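Local structure of cysteine desulfurase (Fervidobacterium islandicum, 6A6E) at residues M105-L110 with F229-G234; N112-S117 with N204-V209. The protein catalyses the pyridoxal-phosphate-dependent release of sulfur from L-cysteine, leaving alanine, and probably hands that sulfur on to the Suf pathway of iron-sulfur cluster assembly. All coordinates share one frame; numbering follows the deposited sequence.

Interaction 1. Residues M105-L110 with F229-G234; sequences MGINFL and FLVFSG. With PLP (pyridoxal-5'-phosphate), chain E.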
ATOM      1  N   MET A 105      -1.135  -7.729   4.294  1.00 14.38           N
ATOM      2  CA  MET A 105      -0.960  -8.128   2.882  1.00 16.54           C
ATOM      3  C   MET A 105       0.030  -9.287   2.745  1.00 14.77           C
ATOM      4  O   MET A 105      -0.202 -10.238   2.009  1.00 13.67           O
ATOM      5  CB  MET A 105      -0.503  -6.949   1.989  1.00 18.31           C
ATOM      6  CG  MET A 105       0.093  -7.416   0.636  1.00 21.77           C
ATOM      7  SD  MET A 105       0.360  -6.105  -0.579  1.00 28.42           S
ATOM      8  CE  MET A 105       1.475  -6.903  -1.779  1.00 32.84           C
ATOM      9  N   GLY A 106       1.172  -9.185   3.405  1.00 13.99           N
ATOM     10  CA  GLY A 106       2.146 -10.283   3.449  1.00 14.81           C
ATOM     11  C   GLY A 106       1.605 -11.654   3.777  1.00 14.80           C
ATOM     12  O   GLY A 106       1.895 -12.606   3.074  1.00 18.22           O
ATOM     13  N   ILE A 107       0.786 -11.765   4.808  1.00 15.29           N
ATOM     14  CA  ILE A 107       0.185 -13.031   5.164  1.00 15.38           C
ATOM     15  C   ILE A 107      -0.757 -13.485   4.062  1.00 17.11           C
ATOM     16  O   ILE A 107      -0.802 -14.674   3.686  1.00 16.04           O
ATOM     17  CB  ILE A 107      -0.545 -13.035   6.543  1.00 16.85           C
ATOM     18  CG1 ILE A 107       0.396 -12.723   7.718  1.00 19.00           C
ATOM     19  CG2 ILE A 107      -1.206 -14.387   6.831  1.00 16.13           C
ATOM     20  CD1 ILE A 107       1.378 -13.828   7.990  1.00 23.80           C
ATOM     21  N   ASN A 108      -1.574 -12.568   3.569  1.00 15.98           N
ATOM     22  CA  ASN A 108      -2.490 -12.949   2.485  1.00 16.04           C
ATOM     23  C   ASN A 108      -1.714 -13.442   1.250  1.00 15.84           C
ATOM     24  O   ASN A 108      -2.142 -14.397   0.591  1.00 16.05           O
ATOM     25  CB  ASN A 108      -3.424 -11.791   2.108  1.00 15.40           C
ATOM     26  CG  ASN A 108      -4.586 -11.647   3.065  1.00 14.88           C
ATOM     27  OD1 ASN A 108      -5.654 -12.259   2.851  1.00 16.52           O
ATOM     28  ND2 ASN A 108      -4.399 -10.869   4.151  1.00 12.98           N
ATOM     29  N   PHE A 109      -0.600 -12.772   0.941  1.00 15.83           N
ATOM     30  CA  PHE A 109       0.274 -13.114  -0.163  1.00 15.85           C
ATOM     31  C   PHE A 109       0.710 -14.596   0.016  1.00 16.49           C
ATOM     32  O   PHE A 109       0.626 -15.420  -0.924  1.00 14.85           O
ATOM     33  CB  PHE A 109       1.424 -12.127  -0.152  1.00 17.87           C
ATOM     34  CG  PHE A 109       2.570 -12.402  -1.088  1.00 20.94           C
ATOM     35  CD1 PHE A 109       3.201 -13.646  -1.173  1.00 25.58           C
ATOM     36  CD2 PHE A 109       3.142 -11.336  -1.764  1.00 27.71           C
ATOM     37  CE1 PHE A 109       4.301 -13.853  -1.999  1.00 27.11           C
ATOM     38  CE2 PHE A 109       4.254 -11.527  -2.589  1.00 28.71           C
ATOM     39  CZ  PHE A 109       4.811 -12.805  -2.720  1.00 26.82           C
ATOM     40  N   LEU A 110       1.130 -14.947   1.219  1.00 14.81           N
ATOM     41  CA  LEU A 110       1.640 -16.309   1.463  1.00 16.92           C
ATOM     42  C   LEU A 110       0.556 -17.384   1.306  1.00 18.22           C
ATOM     43  O   LEU A 110       0.803 -18.384   0.651  1.00 19.08           O
ATOM     44  CB  LEU A 110       2.340 -16.387   2.822  1.00 16.04           C
ATOM     45  CG  LEU A 110       3.615 -15.585   2.843  1.00 17.24           C
ATOM     46  CD1 LEU A 110       4.243 -15.547   4.211  1.00 19.43           C
ATOM     47  CD2 LEU A 110       4.624 -16.199   1.858  1.00 19.20           C
ATOM     48  N   PHE A 229       9.764 -17.570   5.922  1.00 16.16           N
ATOM     49  CA  PHE A 229       9.191 -16.288   5.605  1.00 17.07           C
ATOM     50  C   PHE A 229       9.026 -15.532   6.904  1.00 18.36           C
ATOM     51  O   PHE A 229       8.734 -16.147   7.951  1.00 17.26           O
ATOM     52  CB  PHE A 229       7.813 -16.411   4.914  1.00 16.98           C
ATOM     53  CG  PHE A 229       7.846 -17.134   3.615  1.00 17.40           C
ATOM     54  CD1 PHE A 229       8.251 -16.497   2.468  1.00 17.56           C
ATOM     55  CD2 PHE A 229       7.579 -18.494   3.578  1.00 19.31           C
ATOM     56  CE1 PHE A 229       8.356 -17.166   1.293  1.00 18.58           C
ATOM     57  CE2 PHE A 229       7.647 -19.170   2.378  1.00 20.43           C
ATOM     58  CZ  PHE A 229       8.044 -18.514   1.233  1.00 19.61           C
ATOM     59  N   LEU A 230       9.215 -14.203   6.819  1.00 18.23           N
ATOM     60  CA  LEU A 230       8.880 -13.269   7.890  1.00 18.45           C
ATOM     61  C   LEU A 230       8.185 -12.002   7.302  1.00 17.48           C
ATOM     62  O   LEU A 230       8.608 -11.478   6.273  1.00 17.94           O
ATOM     63  CB  LEU A 230      10.137 -12.842   8.633  1.00 18.20           C
ATOM     64  CG  LEU A 230       9.949 -11.976   9.887  1.00 22.10           C
ATOM     65  CD1 LEU A 230      10.569 -12.608  11.102  1.00 25.59           C
ATOM     66  CD2 LEU A 230      10.584 -10.614   9.696  1.00 24.30           C
ATOM     67  N   VAL A 231       7.195 -11.478   8.021  1.00 15.50           N
ATOM     68  CA  VAL A 231       6.506 -10.267   7.627  1.00 15.80           C
ATOM     69  C   VAL A 231       6.503  -9.224   8.754  1.00 16.41           C
ATOM     70  O   VAL A 231       6.408  -9.587   9.919  1.00 15.92           O
ATOM     71  CB  VAL A 231       5.078 -10.586   7.202  1.00 15.78           C
ATOM     72  CG1 VAL A 231       5.064 -11.452   5.930  1.00 16.33           C
ATOM     73  CG2 VAL A 231       4.266 -11.265   8.305  1.00 17.77           C
ATOM     74  N   PHE A 232       6.530  -7.939   8.411  1.00 15.09           N
ATOM     75  CA  PHE A 232       6.291  -6.904   9.388  1.00 15.21           C
ATOM     76  C   PHE A 232       5.777  -5.619   8.700  1.00 15.83           C
ATOM     77  O   PHE A 232       5.816  -5.523   7.461  1.00 14.57           O
ATOM     78  CB  PHE A 232       7.577  -6.676  10.256  1.00 16.58           C
ATOM     79  CG  PHE A 232       8.743  -5.987   9.538  1.00 16.73           C
ATOM     80  CD1 PHE A 232       9.735  -6.719   8.894  1.00 16.95           C
ATOM     81  CD2 PHE A 232       8.875  -4.606   9.587  1.00 17.41           C
ATOM     82  CE1 PHE A 232      10.797  -6.081   8.262  1.00 17.33           C
ATOM     83  CE2 PHE A 232       9.922  -3.977   8.977  1.00 19.57           C
ATOM     84  CZ  PHE A 232      10.914  -4.726   8.324  1.00 17.73           C
ATOM     85  N   SER A 233       5.372  -4.627   9.507  1.00 14.74           N
ATOM     86  CA  SER A 233       4.781  -3.394   9.025  1.00 14.48           C
ATOM     87  C   SER A 233       5.649  -2.217   9.427  1.00 15.45           C
ATOM     88  O   SER A 233       6.093  -2.091  10.608  1.00 15.59           O
ATOM     89  CB  SER A 233       3.387  -3.177   9.629  1.00 15.10           C
ATOM     90  OG  SER A 233       2.445  -4.196   9.290  1.00 16.74           O
ATOM     91  N   GLY A 234       5.824  -1.300   8.461  1.00 15.63           N
ATOM     92  CA  GLY A 234       6.599  -0.092   8.671  1.00 15.34           C
ATOM     93  C   GLY A 234       6.101   0.817   9.783  1.00 15.63           C
ATOM     94  O   GLY A 234       6.934   1.423  10.511  1.00 16.24           O
TER
HETATM   95  N1  PLP E 501       0.165  -9.147  13.776  1.00 19.48           N
HETATM   96  C2  PLP E 501       0.538  -8.597  14.902  1.00 20.85           C
HETATM   97  C2A PLP E 501       1.043  -9.439  16.025  1.00 22.09           C
HETATM   98  C3  PLP E 501       0.395  -7.145  15.018  1.00 19.44           C
HETATM   99  O3  PLP E 501       0.738  -6.580  16.162  1.00 26.25           O
HETATM  100  C4  PLP E 501      -0.074  -6.353  13.883  1.00 19.60           C
HETATM  101  C4A PLP E 501      -0.152  -4.905  13.888  1.00 18.76           C
HETATM  102  C5  PLP E 501      -0.497  -7.083  12.683  1.00 19.01           C
HETATM  103  C6  PLP E 501      -0.342  -8.435  12.730  1.00 19.13           C
HETATM  104  C5A PLP E 501      -1.096  -6.379  11.461  1.00 19.80           C
HETATM  105  O4P PLP E 501      -0.422  -5.262  10.901  1.00 18.93           O
HETATM  106  P   PLP E 501      -1.016  -4.237   9.792  1.00 19.91           P
HETATM  107  O1P PLP E 501      -1.247  -4.979   8.536  1.00 17.09           O
HETATM  108  O2P PLP E 501      -2.219  -3.684  10.501  1.00 20.06           O
HETATM  109  O3P PLP E 501       0.140  -3.290   9.679  1.00 18.36           O
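Behind the phosphate end of the PLP pocket, G106 and L110 of helix 103-116 sit on V231 and F229 of strand 229-233. The axes of 105-110 and 229-233 run roughly antiparallel (151°) and approach to 8.5 Å. The closest backbone approach is at G106, where the bare CA meets V231 CG1 at 4.0 Å and G106 CA and V231 CA are 6.0 Å apart. The other branch, V231 CG2, is flanked by the backbone N and C alike (CG1 chi1 -65°) and meets I107 CD1 at 3.9 Å, the side chains crossing at about a right angle. One turn on, L110 straddles the base of F229. Its CD1 touches F229 CB at 3.7 Å, while CD2 stands over the ring centre in a CH-pi contact, 3.8 Å from the F229 centroid and 13° off the ring normal. Further along the strand, S233 OG donates to PLP O3P at 2.5 Å and is also hydrogen-bonded to T103 OG1. PLP is also hydrogen-bonded to T104 OG1, H235 NE2, Q213 NE2 and, from the second subunit, T287 OG1. A helix laid on the central sheet, its N-terminal end at the phosphate, is typical of fold-type I PLP enzymes.

Interaction 2. Residues N112-S117 with N204-V209; sequences NSLAKS and NATLIV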
ATOM      1  N   ASN A 112      -2.302 -17.385  -0.355  1.00 17.84           N
ATOM      2  CA  ASN A 112      -2.686 -17.500  -1.723  1.00 18.73           C
ATOM      3  C   ASN A 112      -1.547 -18.047  -2.587  1.00 20.42           C
ATOM      4  O   ASN A 112      -1.819 -18.903  -3.498  1.00 19.99           O
ATOM      5  CB  ASN A 112      -3.211 -16.184  -2.339  1.00 19.30           C
ATOM      6  CG  ASN A 112      -4.515 -15.770  -1.791  1.00 20.92           C
ATOM      7  OD1 ASN A 112      -5.565 -16.230  -2.264  1.00 22.78           O
ATOM      8  ND2 ASN A 112      -4.491 -14.851  -0.768  1.00 20.67           N
ATOM      9  N   SER A 113      -0.328 -17.532  -2.427  1.00 18.96           N
ATOM     10  CA  SER A 113       0.758 -18.027  -3.251  1.00 21.80           C
ATOM     11  C   SER A 113       1.082 -19.506  -2.890  1.00 22.40           C
ATOM     12  O   SER A 113       1.332 -20.299  -3.785  1.00 20.53           O
ATOM     13  CB  SER A 113       2.042 -17.202  -3.177  1.00 22.55           C
ATOM     14  OG  SER A 113       1.774 -15.868  -3.713  1.00 32.44           O
ATOM     15  N   LEU A 114       1.105 -19.872  -1.617  1.00 22.15           N
ATOM     16  CA  LEU A 114       1.369 -21.307  -1.298  1.00 21.48           C
ATOM     17  C   LEU A 114       0.333 -22.249  -1.957  1.00 23.35           C
ATOM     18  O   LEU A 114       0.707 -23.311  -2.467  1.00 23.84           O
ATOM     19  CB  LEU A 114       1.533 -21.544   0.173  1.00 20.50           C
ATOM     20  CG  LEU A 114       2.776 -20.849   0.756  1.00 20.84           C
ATOM     21  CD1 LEU A 114       2.604 -20.708   2.240  1.00 22.93           C
ATOM     22  CD2 LEU A 114       4.132 -21.440   0.450  1.00 20.58           C
ATOM     23  N   ALA A 115      -0.928 -21.863  -1.987  1.00 21.24           N
ATOM     24  CA  ALA A 115      -1.967 -22.701  -2.580  1.00 25.05           C
ATOM     25  C   ALA A 115      -1.868 -22.759  -4.119  1.00 26.77           C
ATOM     26  O   ALA A 115      -2.015 -23.813  -4.739  1.00 25.29           O
ATOM     27  CB  ALA A 115      -3.339 -22.198  -2.182  1.00 24.54           C
ATOM     28  N   LYS A 116      -1.558 -21.632  -4.742  1.00 24.03           N
ATOM     29  CA  LYS A 116      -1.455 -21.598  -6.188  1.00 24.73           C
ATOM     30  C   LYS A 116      -0.226 -22.269  -6.695  1.00 23.66           C
ATOM     31  O   LYS A 116      -0.182 -22.637  -7.838  1.00 24.03           O
ATOM     32  CB  LYS A 116      -1.458 -20.137  -6.732  1.00 24.77           C
ATOM     33  CG  LYS A 116      -2.799 -19.386  -6.628  1.00 23.80           C
ATOM     34  CD  LYS A 116      -2.809 -18.102  -7.525  1.00 23.93           C
ATOM     35  CE  LYS A 116      -1.930 -16.926  -6.996  1.00 26.10           C
ATOM     36  NZ  LYS A 116      -2.057 -15.520  -7.645  1.00 22.52           N
ATOM     37  N   SER A 117       0.813 -22.313  -5.883  1.00 23.82           N
ATOM     38  CA  SER A 117       2.026 -22.942  -6.267  1.00 25.70           C
ATOM     39  C   SER A 117       1.954 -24.483  -6.090  1.00 27.14           C
ATOM     40  O   SER A 117       2.940 -25.154  -6.332  1.00 26.58           O
ATOM     41  CB  SER A 117       3.184 -22.439  -5.414  1.00 23.60           C
ATOM     42  OG  SER A 117       3.307 -21.010  -5.413  1.00 22.95           O
ATOM     43  N   ASN A 204      10.214 -30.002   8.972  1.00 28.82           N
ATOM     44  CA  ASN A 204       9.779 -30.069   7.584  1.00 29.76           C
ATOM     45  C   ASN A 204       8.732 -29.059   7.161  1.00 31.11           C
ATOM     46  O   ASN A 204       8.323 -29.093   6.006  1.00 31.09           O
ATOM     47  CB  ASN A 204       9.122 -31.397   7.304  1.00 34.80           C
ATOM     48  CG  ASN A 204      10.107 -32.477   7.170  1.00 39.31           C
ATOM     49  OD1 ASN A 204      10.948 -32.406   6.309  1.00 39.98           O
ATOM     50  ND2 ASN A 204      10.056 -33.457   8.073  1.00 42.99           N
ATOM     51  N   ALA A 205       8.269 -28.201   8.065  1.00 25.69           N
ATOM     52  CA  ALA A 205       7.185 -27.270   7.710  1.00 25.14           C
ATOM     53  C   ALA A 205       7.752 -26.054   7.003  1.00 21.64           C
ATOM     54  O   ALA A 205       8.930 -25.737   7.154  1.00 22.68           O
ATOM     55  CB  ALA A 205       6.366 -26.886   8.922  1.00 25.24           C
ATOM     56  N   THR A 206       6.950 -25.437   6.157  1.00 21.45           N
ATOM     57  CA  THR A 206       7.202 -24.034   5.737  1.00 21.07           C
ATOM     58  C   THR A 206       6.844 -23.217   6.937  1.00 19.29           C
ATOM     59  O   THR A 206       5.668 -23.181   7.365  1.00 20.91           O
ATOM     60  CB  THR A 206       6.332 -23.622   4.541  1.00 22.38           C
ATOM     61  OG1 THR A 206       6.748 -24.368   3.414  1.00 22.45           O
ATOM     62  CG2 THR A 206       6.511 -22.139   4.165  1.00 21.08           C
ATOM     63  N   LEU A 207       7.848 -22.576   7.499  1.00 19.47           N
ATOM     64  CA  LEU A 207       7.676 -21.731   8.676  1.00 20.54           C
ATOM     65  C   LEU A 207       7.601 -20.192   8.368  1.00 19.83           C
ATOM     66  O   LEU A 207       8.580 -19.549   7.912  1.00 18.02           O
ATOM     67  CB  LEU A 207       8.768 -22.030   9.703  1.00 21.07           C
ATOM     68  CG  LEU A 207       8.788 -21.188  10.986  1.00 22.98           C
ATOM     69  CD1 LEU A 207       7.539 -21.287  11.845  1.00 22.94           C
ATOM     70  CD2 LEU A 207      10.004 -21.600  11.789  1.00 24.39           C
ATOM     71  N   ILE A 208       6.447 -19.620   8.733  1.00 19.57           N
ATOM     72  CA  ILE A 208       6.172 -18.203   8.637  1.00 16.76           C
ATOM     73  C   ILE A 208       6.099 -17.584  10.031  1.00 17.72           C
ATOM     74  O   ILE A 208       5.406 -18.100  10.954  1.00 17.02           O
ATOM     75  CB  ILE A 208       4.806 -17.977   7.928  1.00 16.52           C
ATOM     76  CG1 ILE A 208       4.806 -18.670   6.590  1.00 16.41           C
ATOM     77  CG2 ILE A 208       4.502 -16.457   7.820  1.00 16.33           C
ATOM     78  CD1 ILE A 208       3.425 -18.909   6.033  1.00 16.99           C
ATOM     79  N   VAL A 209       6.762 -16.439  10.188  1.00 16.44           N
ATOM     80  CA  VAL A 209       6.646 -15.682  11.398  1.00 16.88           C
ATOM     81  C   VAL A 209       6.022 -14.327  11.116  1.00 17.51           C
ATOM     82  O   VAL A 209       6.472 -13.612  10.230  1.00 16.23           O
ATOM     83  CB  VAL A 209       8.035 -15.530  12.072  1.00 17.24           C
ATOM     84  CG1 VAL A 209       7.999 -14.539  13.188  1.00 15.86           C
ATOM     85  CG2 VAL A 209       8.499 -16.885  12.626  1.00 19.96           C
TER
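S113 O takes two hydrogen bonds from S117, one residue before L114 brings the helix over to T206 and I208. S117 OG donates at 2.7 Å to S113 O, and S117 N at 3.0 Å to the same oxygen. The two donors reach it from opposite faces of its carbonyl plane. The hydroxyl stands well above that plane, 38° out of it, with a C=O...OG angle of 141°. S117 OG is also hydrogen-bonded to E257 N, and S113 OG to E257 O and F109 O, which ties this side of the helix to the loop around E257. K116 NZ is likewise hydrogen-bonded to the backbone oxygens of P258 and F259 and to Y261 OH.

Across to strand 206-210 the contact is apolar and light, resting on one leucine. L114 carries CG anti to its carbonyl carbon (chi1 -65°), and its two methyls part over the strand. CD1 faces I208 CD1 at 4.3 Å, the outer end of a side chain that is extended beyond CB; CD2 comes alongside T206 CG2 at 4.5 Å. T206 and I208 are alternate residues, so both direct their CB toward the helix, while the backbone stays well back: the L114 and T206 CA atoms are 9.5 Å apart. W140 of helix 138-147 also packs on I208, and F229 of the neighbouring strand on both T206 and I208. Only 88 Å² is buried in all between the two segments. This is the far end of a helix lying on alternate residues of a parallel strand, part of the alpha/beta layering of the large domain in class-V aminotransferase relatives.

Both interactions use helix 103-116, successive turns of it, against two neighbouring parallel strands of the same seven-stranded sheet. Interaction 1 lies deeper, its centre about 10 Å from the centre of the chain against about 20 Å for that of interaction 2, and its segments bury 218 Å², over twice as much. Close backbone approach and a leucine over an aromatic face give way to a few distant methyl contacts where the helix reaches its outer end, with partly exposed residues around it. F229 N to L207 O and F229 O to V209 N, both 3.0 Å and probable hydrogen bonds, join the strands. L110 CD1 also packs 3.7 Å from I208 CG2. Only interaction 1 reaches PLP directly.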